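Local coordinates for uncharacterized protein YycE (Bacillus subtilis, PDB 1TWU), which is of unknown function but is probably a dimeric member of the vicinal oxygen chelate superfamily, related to glyoxalases and fosfomycin resistance proteins, at residues Ile26-Glu31 and Trp126-Met131; Lys36-Phe41 and Asp58-Phe63; His76-Leu81 and Glu107-Tyr112; Glu105-Ser108 and Trp113-Gly116. All coordinates share one frame; numbering follows the deposited sequence.

Contact 1: Ile26-Glu31 and Trp126-Met131; sequences IRFYEE and WRIVFM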
loop_
_atom_site.group_PDB
_atom_site.type_symbol
_atom_site.label_atom_id
_atom_site.label_comp_id
_atom_site.label_asym_id
_atom_site.label_seq_id
_atom_site.Cartn_x
_atom_site.Cartn_y
_atom_site.Cartn_z
ATOM N N ILE A 26 -9.728 -12.050 5.775
ATOM C CA ILE A 26 -10.533 -12.498 4.644
ATOM C C ILE A 26 -11.990 -12.040 4.767
ATOM O O ILE A 26 -12.604 -11.619 3.780
ATOM C CB ILE A 26 -10.473 -14.034 4.506
ATOM C CG1 ILE A 26 -9.057 -14.448 4.111
ATOM C CG2 ILE A 26 -11.471 -14.514 3.467
ATOM C CD1 ILE A 26 -8.827 -15.939 4.106
ATOM N N ARG A 27 -12.541 -12.119 5.976
ATOM C CA ARG A 27 -13.914 -11.684 6.201
ATOM C C ARG A 27 -14.080 -10.196 5.889
ATOM O O ARG A 27 -15.057 -9.790 5.263
ATOM C CB ARG A 27 -14.340 -11.947 7.645
ATOM C CG ARG A 27 -15.727 -11.395 7.964
ATOM C CD ARG A 27 -16.195 -11.840 9.332
ATOM N NE ARG A 27 -17.582 -11.471 9.619
ATOM C CZ ARG A 27 -17.967 -10.314 10.147
ATOM N NH1 ARG A 27 -17.077 -9.384 10.454
ATOM N NH2 ARG A 27 -19.252 -10.099 10.392
ATOM N N PHE A 28 -13.120 -9.386 6.324
ATOM C CA PHE A 28 -13.177 -7.946 6.091
ATOM C C PHE A 28 -13.042 -7.595 4.612
ATOM O O PHE A 28 -13.875 -6.870 4.054
ATOM C CB PHE A 28 -12.059 -7.236 6.864
ATOM C CG PHE A 28 -12.015 -5.738 6.641
ATOM C CD1 PHE A 28 -12.853 -4.882 7.355
ATOM C CD2 PHE A 28 -11.145 -5.185 5.703
ATOM C CE1 PHE A 28 -12.825 -3.497 7.138
ATOM C CE2 PHE A 28 -11.110 -3.808 5.479
ATOM C CZ PHE A 28 -11.952 -2.962 6.199
ATOM N N TYR A 29 -11.987 -8.110 3.982
ATOM C CA TYR A 29 -11.709 -7.813 2.578
ATOM C C TYR A 29 -12.559 -8.518 1.540
ATOM O O TYR A 29 -12.946 -7.911 0.540
ATOM C CB TYR A 29 -10.223 -8.056 2.283
ATOM C CG TYR A 29 -9.360 -7.011 2.926
ATOM C CD1 TYR A 29 -9.223 -5.750 2.353
ATOM C CD2 TYR A 29 -8.761 -7.241 4.167
ATOM C CE1 TYR A 29 -8.510 -4.731 3.008
ATOM C CE2 TYR A 29 -8.048 -6.233 4.835
ATOM C CZ TYR A 29 -7.929 -4.982 4.252
ATOM O OH TYR A 29 -7.254 -3.983 4.912
ATOM N N GLU A 30 -12.859 -9.787 1.766
ATOM C CA GLU A 30 -13.649 -10.510 0.796
ATOM C C GLU A 30 -15.140 -10.366 1.073
ATOM O O GLU A 30 -15.912 -10.037 0.174
ATOM C CB GLU A 30 -13.244 -11.978 0.779
ATOM C CG GLU A 30 -13.230 -12.554 -0.612
ATOM C CD GLU A 30 -12.838 -14.013 -0.639
ATOM O OE1 GLU A 30 -11.907 -14.401 0.105
ATOM O OE2 GLU A 30 -13.453 -14.768 -1.422
ATOM N N GLU A 31 -15.544 -10.603 2.315
ATOM C CA GLU A 31 -16.949 -10.477 2.673
ATOM C C GLU A 31 -17.351 -9.021 2.868
ATOM O O GLU A 31 -18.463 -8.627 2.523
ATOM C CB GLU A 31 -17.258 -11.231 3.959
ATOM C CG GLU A 31 -17.020 -12.718 3.906
ATOM C CD GLU A 31 -17.664 -13.429 5.090
ATOM O OE1 GLU A 31 -17.148 -14.497 5.502
ATOM O OE2 GLU A 31 -18.696 -12.923 5.603
ATOM N N TRP A 126 -5.414 -1.280 10.310
ATOM C CA TRP A 126 -5.021 -0.476 9.163
ATOM C C TRP A 126 -6.215 0.449 8.937
ATOM O O TRP A 126 -7.359 0.007 9.031
ATOM C CB TRP A 126 -4.774 -1.363 7.937
ATOM C CG TRP A 126 -3.989 -0.672 6.845
ATOM C CD1 TRP A 126 -3.226 0.466 6.967
ATOM C CD2 TRP A 126 -3.850 -1.099 5.482
ATOM N NE1 TRP A 126 -2.628 0.766 5.768
ATOM C CE2 TRP A 126 -2.992 -0.175 4.841
ATOM C CE3 TRP A 126 -4.362 -2.174 4.743
ATOM C CZ2 TRP A 126 -2.636 -0.298 3.492
ATOM C CZ3 TRP A 126 -4.006 -2.296 3.405
ATOM C CH2 TRP A 126 -3.152 -1.362 2.796
ATOM N N ARG A 127 -5.951 1.728 8.676
ATOM C CA ARG A 127 -7.014 2.709 8.463
ATOM C C ARG A 127 -7.517 2.711 7.014
ATOM O O ARG A 127 -6.818 3.143 6.096
ATOM C CB ARG A 127 -6.520 4.118 8.836
ATOM C CG ARG A 127 -6.151 4.328 10.311
ATOM C CD ARG A 127 -7.368 4.265 11.208
ATOM N NE ARG A 127 -7.044 4.342 12.634
ATOM C CZ ARG A 127 -7.001 5.464 13.351
ATOM N NH1 ARG A 127 -7.254 6.639 12.794
ATOM N NH2 ARG A 127 -6.736 5.404 14.647
ATOM N N ILE A 128 -8.734 2.218 6.817
ATOM C CA ILE A 128 -9.328 2.179 5.487
ATOM C C ILE A 128 -10.230 3.415 5.352
ATOM O O ILE A 128 -11.262 3.542 6.021
ATOM C CB ILE A 128 -10.154 0.877 5.276
ATOM C CG1 ILE A 128 -9.359 -0.337 5.771
ATOM C CG2 ILE A 128 -10.485 0.697 3.795
ATOM C CD1 ILE A 128 -7.984 -0.471 5.154
ATOM N N VAL A 129 -9.828 4.333 4.483
ATOM C CA VAL A 129 -10.579 5.562 4.289
ATOM C C VAL A 129 -11.378 5.590 2.994
ATOM O O VAL A 129 -10.918 5.152 1.939
ATOM C CB VAL A 129 -9.629 6.791 4.325
ATOM C CG1 VAL A 129 -10.434 8.094 4.337
ATOM C CG2 VAL A 129 -8.732 6.702 5.544
ATOM N N PHE A 130 -12.594 6.102 3.096
ATOM C CA PHE A 130 -13.477 6.250 1.949
ATOM C C PHE A 130 -13.735 7.756 1.846
ATOM O O PHE A 130 -14.465 8.334 2.656
ATOM C CB PHE A 130 -14.764 5.461 2.195
ATOM C CG PHE A 130 -14.528 3.989 2.376
ATOM C CD1 PHE A 130 -14.523 3.130 1.278
ATOM C CD2 PHE A 130 -14.247 3.468 3.635
ATOM C CE1 PHE A 130 -14.238 1.769 1.430
ATOM C CE2 PHE A 130 -13.961 2.115 3.801
ATOM C CZ PHE A 130 -13.955 1.262 2.695
ATOM N N MET A 131 -13.093 8.389 0.868
ATOM C CA MET A 131 -13.216 9.828 0.666
ATOM C C MET A 131 -14.165 10.160 -0.485
ATOM O O MET A 131 -14.043 9.625 -1.595
ATOM C CB MET A 131 -11.826 10.434 0.416
ATOM C CG MET A 131 -11.784 11.960 0.271
ATOM S SD MET A 131 -12.470 12.910 1.656
ATOM C CE MET A 131 -11.459 12.368 2.984
#
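F28 and Y29 of helix 22-32 meet I128 of strand 127-131 and W126 just before it, joining the two βαβββ modules of the vicinal oxygen chelate (VOC) fold. The F28 ring meets I128 through its far corner, CZ lying 3.7 Å from I128 CG1; the two side chains slip past one another in opposite directions, with the ring oblique to the isoleucine. Y29 reaches farther with its hydroxyl. Its OH lies 3.6 Å from I128 CD1 and also meets the indole of W126 at the edge, near the ring plane. I128 is folded at its second torsion (chi2 -55°), which brings CD1 round to that oxygen. The hydroxyl is buried, but its hydrogen bond to OD2 of D122 satisfies it. OD1 of the same carboxylate is bonded to W126 N, so D122 positions both partners. Farther out, R17 makes a cation-pi contact with W126, Y103 meets the F28 ring edge-to-face, and F63 lies against Y29. Within the helix F28 CD2 stands 3.3 Å above the plane of the Y29 ring, over its centre. With its ring so backed, Y29 ends with OH 3.4 Å from W126 CE3.

Contact 2: Lys36-Phe41 and Asp58-Phe63; sequences KRIGEF and DYHLEF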
loop_
_atom_site.group_PDB
_atom_site.type_symbol
_atom_site.label_atom_id
_atom_site.label_comp_id
_atom_site.label_asym_id
_atom_site.label_seq_id
_atom_site.Cartn_x
_atom_site.Cartn_y
_atom_site.Cartn_z
ATOM N N LYS A 36 -12.178 -9.204 -4.994
ATOM C CA LYS A 36 -12.084 -10.538 -5.563
ATOM C C LYS A 36 -10.799 -11.246 -5.147
ATOM O O LYS A 36 -9.715 -10.659 -5.200
ATOM C CB LYS A 36 -12.169 -10.453 -7.097
ATOM C CG LYS A 36 -11.694 -11.703 -7.845
ATOM C CD LYS A 36 -11.892 -11.564 -9.357
ATOM C CE LYS A 36 -10.832 -12.326 -10.172
ATOM N NZ LYS A 36 -10.745 -13.794 -9.891
ATOM N N ARG A 37 -10.925 -12.501 -4.719
ATOM C CA ARG A 37 -9.749 -13.284 -4.349
ATOM C C ARG A 37 -9.097 -13.745 -5.658
ATOM O O ARG A 37 -9.650 -14.579 -6.380
ATOM C CB ARG A 37 -10.129 -14.504 -3.509
ATOM C CG ARG A 37 -8.914 -15.347 -3.153
ATOM C CD ARG A 37 -9.274 -16.590 -2.365
ATOM N NE ARG A 37 -10.032 -16.266 -1.163
ATOM C CZ ARG A 37 -10.156 -17.083 -0.124
ATOM N NH1 ARG A 37 -9.563 -18.271 -0.141
ATOM N NH2 ARG A 37 -10.887 -16.719 0.923
ATOM N N ILE A 38 -7.928 -13.195 -5.964
ATOM C CA ILE A 38 -7.239 -13.528 -7.205
ATOM C C ILE A 38 -6.085 -14.497 -7.021
ATOM O O ILE A 38 -5.362 -14.791 -7.969
ATOM C CB ILE A 38 -6.707 -12.250 -7.902
ATOM C CG1 ILE A 38 -5.652 -11.568 -7.026
ATOM C CG2 ILE A 38 -7.866 -11.300 -8.179
ATOM C CD1 ILE A 38 -4.987 -10.380 -7.670
ATOM N N GLY A 39 -5.918 -14.991 -5.800
ATOM C CA GLY A 39 -4.847 -15.926 -5.522
ATOM C C GLY A 39 -4.819 -16.315 -4.060
ATOM O O GLY A 39 -5.405 -15.638 -3.216
ATOM N N GLU A 40 -4.147 -17.422 -3.763
ATOM C CA GLU A 40 -4.020 -17.916 -2.394
ATOM C C GLU A 40 -2.998 -19.039 -2.413
ATOM O O GLU A 40 -2.699 -19.603 -3.465
ATOM C CB GLU A 40 -5.352 -18.470 -1.882
ATOM C CG GLU A 40 -5.678 -19.849 -2.444
ATOM C CD GLU A 40 -7.002 -20.401 -1.953
ATOM O OE1 GLU A 40 -8.058 -19.826 -2.302
ATOM O OE2 GLU A 40 -6.987 -21.414 -1.217
ATOM N N PHE A 41 -2.457 -19.355 -1.248
ATOM C CA PHE A 41 -1.485 -20.429 -1.135
ATOM C C PHE A 41 -1.472 -20.947 0.296
ATOM O O PHE A 41 -1.565 -20.178 1.263
ATOM C CB PHE A 41 -0.092 -19.946 -1.567
ATOM C CG PHE A 41 0.495 -18.873 -0.689
ATOM C CD1 PHE A 41 1.283 -19.206 0.410
ATOM C CD2 PHE A 41 0.292 -17.524 -0.984
ATOM C CE1 PHE A 41 1.868 -18.211 1.200
ATOM C CE2 PHE A 41 0.871 -16.520 -0.199
ATOM C CZ PHE A 41 1.663 -16.867 0.895
ATOM N N ASP A 58 -3.395 -6.222 -11.619
ATOM C CA ASP A 58 -2.400 -5.177 -11.863
ATOM C C ASP A 58 -1.958 -4.539 -10.556
ATOM O O ASP A 58 -0.773 -4.304 -10.336
ATOM C CB ASP A 58 -2.956 -4.099 -12.792
ATOM C CG ASP A 58 -3.187 -4.612 -14.202
ATOM O OD1 ASP A 58 -2.492 -5.571 -14.611
ATOM O OD2 ASP A 58 -4.050 -4.048 -14.909
ATOM N N TYR A 59 -2.935 -4.246 -9.707
ATOM C CA TYR A 59 -2.704 -3.663 -8.396
ATOM C C TYR A 59 -3.522 -4.511 -7.441
ATOM O O TYR A 59 -4.748 -4.546 -7.537
ATOM C CB TYR A 59 -3.201 -2.215 -8.329
ATOM C CG TYR A 59 -2.449 -1.249 -9.216
ATOM C CD1 TYR A 59 -2.808 -1.069 -10.554
ATOM C CD2 TYR A 59 -1.362 -0.521 -8.719
ATOM C CE1 TYR A 59 -2.103 -0.188 -11.372
ATOM C CE2 TYR A 59 -0.651 0.360 -9.527
ATOM C CZ TYR A 59 -1.024 0.522 -10.851
ATOM O OH TYR A 59 -0.307 1.387 -11.656
ATOM N N HIS A 60 -2.850 -5.210 -6.533
ATOM C CA HIS A 60 -3.564 -6.041 -5.580
ATOM C C HIS A 60 -2.909 -6.053 -4.208
ATOM O O HIS A 60 -1.795 -5.549 -4.020
ATOM C CB HIS A 60 -3.697 -7.482 -6.099
ATOM C CG HIS A 60 -2.390 -8.195 -6.271
ATOM N ND1 HIS A 60 -1.672 -8.165 -7.449
ATOM C CD2 HIS A 60 -1.660 -8.940 -5.406
ATOM C CE1 HIS A 60 -0.558 -8.859 -7.300
ATOM N NE2 HIS A 60 -0.526 -9.341 -6.070
ATOM N N LEU A 61 -3.627 -6.630 -3.251
ATOM C CA LEU A 61 -3.158 -6.745 -1.880
ATOM C C LEU A 61 -2.836 -8.204 -1.611
ATOM O O LEU A 61 -3.417 -9.095 -2.233
ATOM C CB LEU A 61 -4.257 -6.318 -0.898
ATOM C CG LEU A 61 -4.856 -4.912 -0.941
ATOM C CD1 LEU A 61 -5.961 -4.787 0.109
ATOM C CD2 LEU A 61 -3.761 -3.891 -0.682
ATOM N N GLU A 62 -1.893 -8.445 -0.706
ATOM C CA GLU A 62 -1.567 -9.802 -0.290
ATOM C C GLU A 62 -1.439 -9.800 1.228
ATOM O O GLU A 62 -0.853 -8.893 1.813
ATOM C CB GLU A 62 -0.255 -10.315 -0.886
ATOM C CG GLU A 62 0.107 -11.676 -0.291
ATOM C CD GLU A 62 1.489 -12.177 -0.666
ATOM O OE1 GLU A 62 2.413 -11.348 -0.808
ATOM O OE2 GLU A 62 1.653 -13.410 -0.793
ATOM N N PHE A 63 -2.010 -10.808 1.870
ATOM C CA PHE A 63 -1.920 -10.928 3.322
ATOM C C PHE A 63 -1.331 -12.297 3.618
ATOM O O PHE A 63 -1.767 -13.311 3.056
ATOM C CB PHE A 63 -3.301 -10.780 3.969
ATOM C CG PHE A 63 -3.825 -9.369 3.948
ATOM C CD1 PHE A 63 -3.469 -8.465 4.949
ATOM C CD2 PHE A 63 -4.649 -8.934 2.911
ATOM C CE1 PHE A 63 -3.925 -7.149 4.919
ATOM C CE2 PHE A 63 -5.113 -7.616 2.867
ATOM C CZ PHE A 63 -4.751 -6.721 3.873
#
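I38 and H60 touch across an intervening strand, 47-53, which is why no backbone bond joins the two segments and why the side chains alone make the contact. Both take the first torsion in which the chain is wedged between backbone N and carbonyl carbon (chi1 64° in each), lifting the isoleucine arm and the imidazole over the same face of the sheet. I38 CD1 then reaches H60 CB at 3.5 Å and H60 CG at 3.7 Å, coming obliquely to the ring. The imidazole is held from both nitrogens, ND1 by A57 O and NE2 by R14 NE, which fixes its rotation. At the other end of the contact E62 stretches out, CG opposite the backbone N (chi1 174°), and carries its carboxylate across to F41. OE2 meets the ring at its edge, 3.3 Å from F41 CE2, with carboxylate and ring planes 67° apart; this sets the oxygen against the weakly positive ring hydrogens. The other oxygen, OE1, is in a salt bridge with R14. M51 of the middle strand packs against I38, F41 and E62, while W113 of the second subunit also reaches E62. I38 and G39 both face M51, forming a classic beta bulge in strand 37-44, one of the two outer strands of the N-terminal βαβββ module of a VOC fold.

Contact 3: His76-Leu81 and Glu107-Tyr112; sequences HPDSLL and ESENPY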
loop_
_atom_site.group_PDB
_atom_site.type_symbol
_atom_site.label_atom_id
_atom_site.label_comp_id
_atom_site.label_asym_id
_atom_site.label_seq_id
_atom_site.Cartn_x
_atom_site.Cartn_y
_atom_site.Cartn_z
ATOM N N HIS A 76 -0.575 2.404 12.874
ATOM C CA HIS A 76 -0.217 3.804 12.968
ATOM C C HIS A 76 -1.470 4.500 12.450
ATOM O O HIS A 76 -1.988 4.150 11.387
ATOM C CB HIS A 76 0.988 4.127 12.088
ATOM C CG HIS A 76 1.615 5.454 12.389
ATOM N ND1 HIS A 76 0.922 6.642 12.302
ATOM C CD2 HIS A 76 2.872 5.779 12.777
ATOM C CE1 HIS A 76 1.724 7.643 12.621
ATOM N NE2 HIS A 76 2.913 7.146 12.914
ATOM N N PRO A 77 -1.993 5.476 13.206
ATOM C CA PRO A 77 -3.199 6.206 12.808
ATOM C C PRO A 77 -3.069 7.006 11.518
ATOM O O PRO A 77 -4.072 7.434 10.954
ATOM C CB PRO A 77 -3.476 7.087 14.020
ATOM C CG PRO A 77 -2.109 7.357 14.555
ATOM C CD PRO A 77 -1.458 6.002 14.475
ATOM N N ASP A 78 -1.836 7.206 11.060
ATOM C CA ASP A 78 -1.581 7.945 9.828
ATOM C C ASP A 78 -1.236 7.031 8.650
ATOM O O ASP A 78 -0.906 7.504 7.561
ATOM C CB ASP A 78 -0.445 8.953 10.026
ATOM C CG ASP A 78 -0.843 10.126 10.902
ATOM O OD1 ASP A 78 -2.050 10.433 10.975
ATOM O OD2 ASP A 78 0.058 10.755 11.497
ATOM N N SER A 79 -1.293 5.724 8.876
ATOM C CA SER A 79 -1.007 4.756 7.825
ATOM C C SER A 79 -2.371 4.380 7.235
ATOM O O SER A 79 -3.156 3.651 7.856
ATOM C CB SER A 79 -0.303 3.537 8.412
ATOM O OG SER A 79 0.268 2.770 7.377
ATOM N N LEU A 80 -2.641 4.895 6.034
ATOM C CA LEU A 80 -3.925 4.709 5.368
ATOM C C LEU A 80 -3.947 3.989 4.016
ATOM O O LEU A 80 -2.928 3.843 3.333
ATOM C CB LEU A 80 -4.569 6.082 5.133
ATOM C CG LEU A 80 -4.957 7.133 6.184
ATOM C CD1 LEU A 80 -4.530 6.738 7.579
ATOM C CD2 LEU A 80 -4.355 8.473 5.762
ATOM N N LEU A 81 -5.150 3.552 3.658
ATOM C CA LEU A 81 -5.452 2.947 2.363
ATOM C C LEU A 81 -6.696 3.760 2.015
ATOM O O LEU A 81 -7.750 3.576 2.619
ATOM C CB LEU A 81 -5.812 1.459 2.461
ATOM C CG LEU A 81 -6.358 0.901 1.130
ATOM C CD1 LEU A 81 -5.360 1.157 0.013
ATOM C CD2 LEU A 81 -6.640 -0.589 1.243
ATOM N N GLU A 107 -12.085 8.123 14.304
ATOM C CA GLU A 107 -11.850 9.527 14.028
ATOM C C GLU A 107 -10.454 9.659 13.435
ATOM O O GLU A 107 -9.459 9.359 14.095
ATOM C CB GLU A 107 -11.940 10.326 15.324
ATOM C CG GLU A 107 -12.483 11.719 15.129
ATOM C CD GLU A 107 -13.897 11.693 14.593
ATOM O OE1 GLU A 107 -14.841 11.444 15.385
ATOM O OE2 GLU A 107 -14.059 11.904 13.369
ATOM N N SER A 108 -10.381 10.097 12.185
ATOM C CA SER A 108 -9.097 10.250 11.518
ATOM C C SER A 108 -8.188 11.184 12.300
ATOM O O SER A 108 -8.659 12.090 12.996
ATOM C CB SER A 108 -9.302 10.793 10.103
ATOM O OG SER A 108 -10.075 11.979 10.123
ATOM N N GLU A 109 -6.883 10.947 12.195
ATOM C CA GLU A 109 -5.905 11.781 12.878
ATOM C C GLU A 109 -5.988 13.180 12.299
ATOM O O GLU A 109 -6.167 14.167 13.023
ATOM C CB GLU A 109 -4.498 11.225 12.675
ATOM C CG GLU A 109 -4.145 10.131 13.648
ATOM C CD GLU A 109 -4.052 10.639 15.074
ATOM O OE1 GLU A 109 -3.090 11.378 15.382
ATOM O OE2 GLU A 109 -4.944 10.302 15.882
ATOM N N ASN A 110 -5.859 13.247 10.978
ATOM C CA ASN A 110 -5.927 14.506 10.252
ATOM C C ASN A 110 -7.404 14.859 10.075
ATOM O O ASN A 110 -8.148 14.130 9.412
ATOM C CB ASN A 110 -5.269 14.347 8.882
ATOM C CG ASN A 110 -4.876 15.670 8.272
ATOM O OD1 ASN A 110 -5.633 16.643 8.319
ATOM N ND2 ASN A 110 -3.685 15.713 7.685
ATOM N N PRO A 111 -7.849 15.979 10.666
ATOM C CA PRO A 111 -9.252 16.391 10.548
ATOM C C PRO A 111 -9.677 16.526 9.085
ATOM O O PRO A 111 -10.865 16.613 8.768
ATOM C CB PRO A 111 -9.281 17.721 11.299
ATOM C CG PRO A 111 -7.903 18.257 11.066
ATOM C CD PRO A 111 -7.041 17.041 11.289
ATOM N N TYR A 112 -8.681 16.532 8.203
ATOM C CA TYR A 112 -8.898 16.641 6.768
ATOM C C TYR A 112 -9.746 15.485 6.244
ATOM O O TYR A 112 -10.765 15.705 5.586
ATOM C CB TYR A 112 -7.553 16.658 6.034
ATOM C CG TYR A 112 -7.685 16.525 4.537
ATOM C CD1 TYR A 112 -8.129 17.592 3.756
ATOM C CD2 TYR A 112 -7.420 15.313 3.907
ATOM C CE1 TYR A 112 -8.307 17.452 2.380
ATOM C CE2 TYR A 112 -7.597 15.158 2.534
ATOM C CZ TYR A 112 -8.042 16.229 1.777
ATOM O OH TYR A 112 -8.226 16.065 0.423
HETATM O O HOH W 1 -6.696 8.125 10.536
#
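E109 sets its side chain obliquely against the CB-CG edge of P77, with E109 CG 3.6 Å and E109 CD 3.8 Å from P77 CG; the still closer approach to P77 CB is doubtful in the model. A bend at the second torsion (chi2 -66°) brings CD, too, alongside the proline. D78 crosses the glutamate at about a right angle, with OD1 3.1 Å from E109 CB. P77 and D78 are the central residues of a type I beta turn from H76 to S79, closed by S79 N to H76 O and steadied by D78 N donating to H76 ND1 at 3.1 Å. A water links the backbones, donating to P77 O at 2.7 Å and accepting a longer bond from E109 N at 3.3 Å. The turn leads into strand 80-84 of the C-terminal VOC module, where L80 and L81 pair antiparallel with a strand of the second subunit. On the opposite segment, S108 OG donates to N110 O from above the carbonyl plane, bracing the bend around E109. N110 sits at the N-cap of helix 111-114, and its OD1 is hydrogen-bonded to N45 ND2 of the second subunit. D78 OD1 and E109 OE1 lie 4.6 Å apart, so the two carboxylates probably disfavour each other. No direct hydrogen bond or salt bridge offsets this; the polar link between the segments is the bridging water, with apolar contact at the proline probably adding to it.

Contact 4: Glu105-Ser108 and Trp113-Gly116; sequences EVES and WSNG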
loop_
_atom_site.group_PDB
_atom_site.type_symbol
_atom_site.label_atom_id
_atom_site.label_comp_id
_atom_site.label_asym_id
_atom_site.label_seq_id
_atom_site.Cartn_x
_atom_site.Cartn_y
_atom_site.Cartn_z
ATOM N N GLU A 105 -15.756 2.505 13.118
ATOM C CA GLU A 105 -15.466 3.703 12.355
ATOM C C GLU A 105 -14.653 4.505 13.368
ATOM O O GLU A 105 -15.022 4.585 14.544
ATOM C CB GLU A 105 -16.729 4.488 11.993
ATOM C CG GLU A 105 -16.414 5.669 11.068
ATOM C CD GLU A 105 -17.570 6.636 10.877
ATOM O OE1 GLU A 105 -18.719 6.179 10.698
ATOM O OE2 GLU A 105 -17.320 7.860 10.889
ATOM N N VAL A 106 -13.541 5.082 12.933
ATOM C CA VAL A 106 -12.720 5.850 13.849
ATOM C C VAL A 106 -12.537 7.282 13.381
ATOM O O VAL A 106 -12.812 7.617 12.224
ATOM C CB VAL A 106 -11.328 5.189 14.053
ATOM C CG1 VAL A 106 -11.499 3.820 14.700
ATOM C CG2 VAL A 106 -10.605 5.057 12.723
ATOM N N GLU A 107 -12.085 8.123 14.304
ATOM C CA GLU A 107 -11.850 9.527 14.028
ATOM C C GLU A 107 -10.454 9.659 13.435
ATOM O O GLU A 107 -9.459 9.359 14.095
ATOM C CB GLU A 107 -11.940 10.326 15.324
ATOM C CG GLU A 107 -12.483 11.719 15.129
ATOM C CD GLU A 107 -13.897 11.693 14.593
ATOM O OE1 GLU A 107 -14.841 11.444 15.385
ATOM O OE2 GLU A 107 -14.059 11.904 13.369
ATOM N N SER A 108 -10.381 10.097 12.185
ATOM C CA SER A 108 -9.097 10.250 11.518
ATOM C C SER A 108 -8.188 11.184 12.300
ATOM O O SER A 108 -8.659 12.090 12.996
ATOM C CB SER A 108 -9.302 10.793 10.103
ATOM O OG SER A 108 -10.075 11.979 10.123
ATOM N N TRP A 113 -9.324 14.254 6.528
ATOM C CA TRP A 113 -10.059 13.083 6.066
ATOM C C TRP A 113 -11.424 13.001 6.733
ATOM O O TRP A 113 -12.269 12.184 6.360
ATOM C CB TRP A 113 -9.263 11.810 6.347
ATOM C CG TRP A 113 -7.948 11.785 5.653
ATOM C CD1 TRP A 113 -6.725 12.011 6.211
ATOM C CD2 TRP A 113 -7.719 11.557 4.258
ATOM N NE1 TRP A 113 -5.744 11.938 5.248
ATOM C CE2 TRP A 113 -6.328 11.662 4.040
ATOM C CE3 TRP A 113 -8.555 11.277 3.170
ATOM C CZ2 TRP A 113 -5.752 11.497 2.776
ATOM C CZ3 TRP A 113 -7.982 11.112 1.912
ATOM C CH2 TRP A 113 -6.591 11.224 1.728
ATOM N N SER A 114 -11.628 13.858 7.726
ATOM C CA SER A 114 -12.885 13.907 8.449
ATOM C C SER A 114 -13.904 14.720 7.654
ATOM O O SER A 114 -15.111 14.591 7.855
ATOM C CB SER A 114 -12.665 14.534 9.821
ATOM O OG SER A 114 -13.872 14.546 10.552
ATOM N N ASN A 115 -13.405 15.562 6.751
ATOM C CA ASN A 115 -14.269 16.382 5.908
ATOM C C ASN A 115 -14.682 15.585 4.680
ATOM O O ASN A 115 -13.967 15.563 3.679
ATOM C CB ASN A 115 -13.555 17.662 5.442
ATOM C CG ASN A 115 -13.445 18.716 6.538
ATOM O OD1 ASN A 115 -14.327 18.840 7.395
ATOM N ND2 ASN A 115 -12.367 19.501 6.498
ATOM N N GLY A 116 -15.833 14.927 4.760
ATOM C CA GLY A 116 -16.305 14.153 3.628
ATOM C C GLY A 116 -15.626 12.808 3.464
ATOM O O GLY A 116 -15.562 12.270 2.353
#
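S108 and S114 face each other with differently turned hydroxyls. In S108 the first torsion (chi1 53°) places OG between its own N and carbonyl carbon, leaning on the helix; in S114 the hydroxyl swings opposite the backbone N (chi1 -178°) and approaches E107 instead. S108 OG consequently meets the backbone and CB of S114, 3.4 Å from S114 N and 3.7 Å from S114 CB, but the angle at the amide is too poor for a hydrogen bond, and the bond this oxygen does make is to N110 O. S114 OG comes no nearer than 3.9 Å to E107 OE2. Residues 113-116 carry the end of the short, weakly bonded helix 111-114, which lies between strands 105-106 and 117-121, antiparallel neighbours in the sheet of the C-terminal βαβββ module. At the inner end of the contact W113 offers its CB to S108, 3.9 Å from S108 CB, while its indole departs in another direction. That ring is buried over the sheet face turned away from helix 88-100, packing on L80, V82 and Y84 of strand 80-84, on V129 and M131 of the neighbouring strand, and on R14 of the second subunit. Beyond the helix comes G116, with a positive phi that suits glycine and a backbone hydrogen bond to N132.

How the contacts relate
Contact 1 joins the N-terminal and C-terminal modules, and the other three branch from it. The salt bridge from E30 OE1 to R37 NH2 (2.7 Å) ties its helix to contact 2. Strand 127-131 pairs with strand 80-84 of contact 3, V129 N probably bonding L81 O (2.9 Å), while M131 packs on W113 of contact 4. Contacts 3 and 4 share E107 and S108, their centres about 8 Å apart. Contact 2 is far from contact 4 within the chain, their centres about 27 Å apart, yet W113 of the second subunit packs on E62. This contact between subunits is consistent with the VOC fold, whose pockets are often shared between modules or subunits; no ligand marks such a site here.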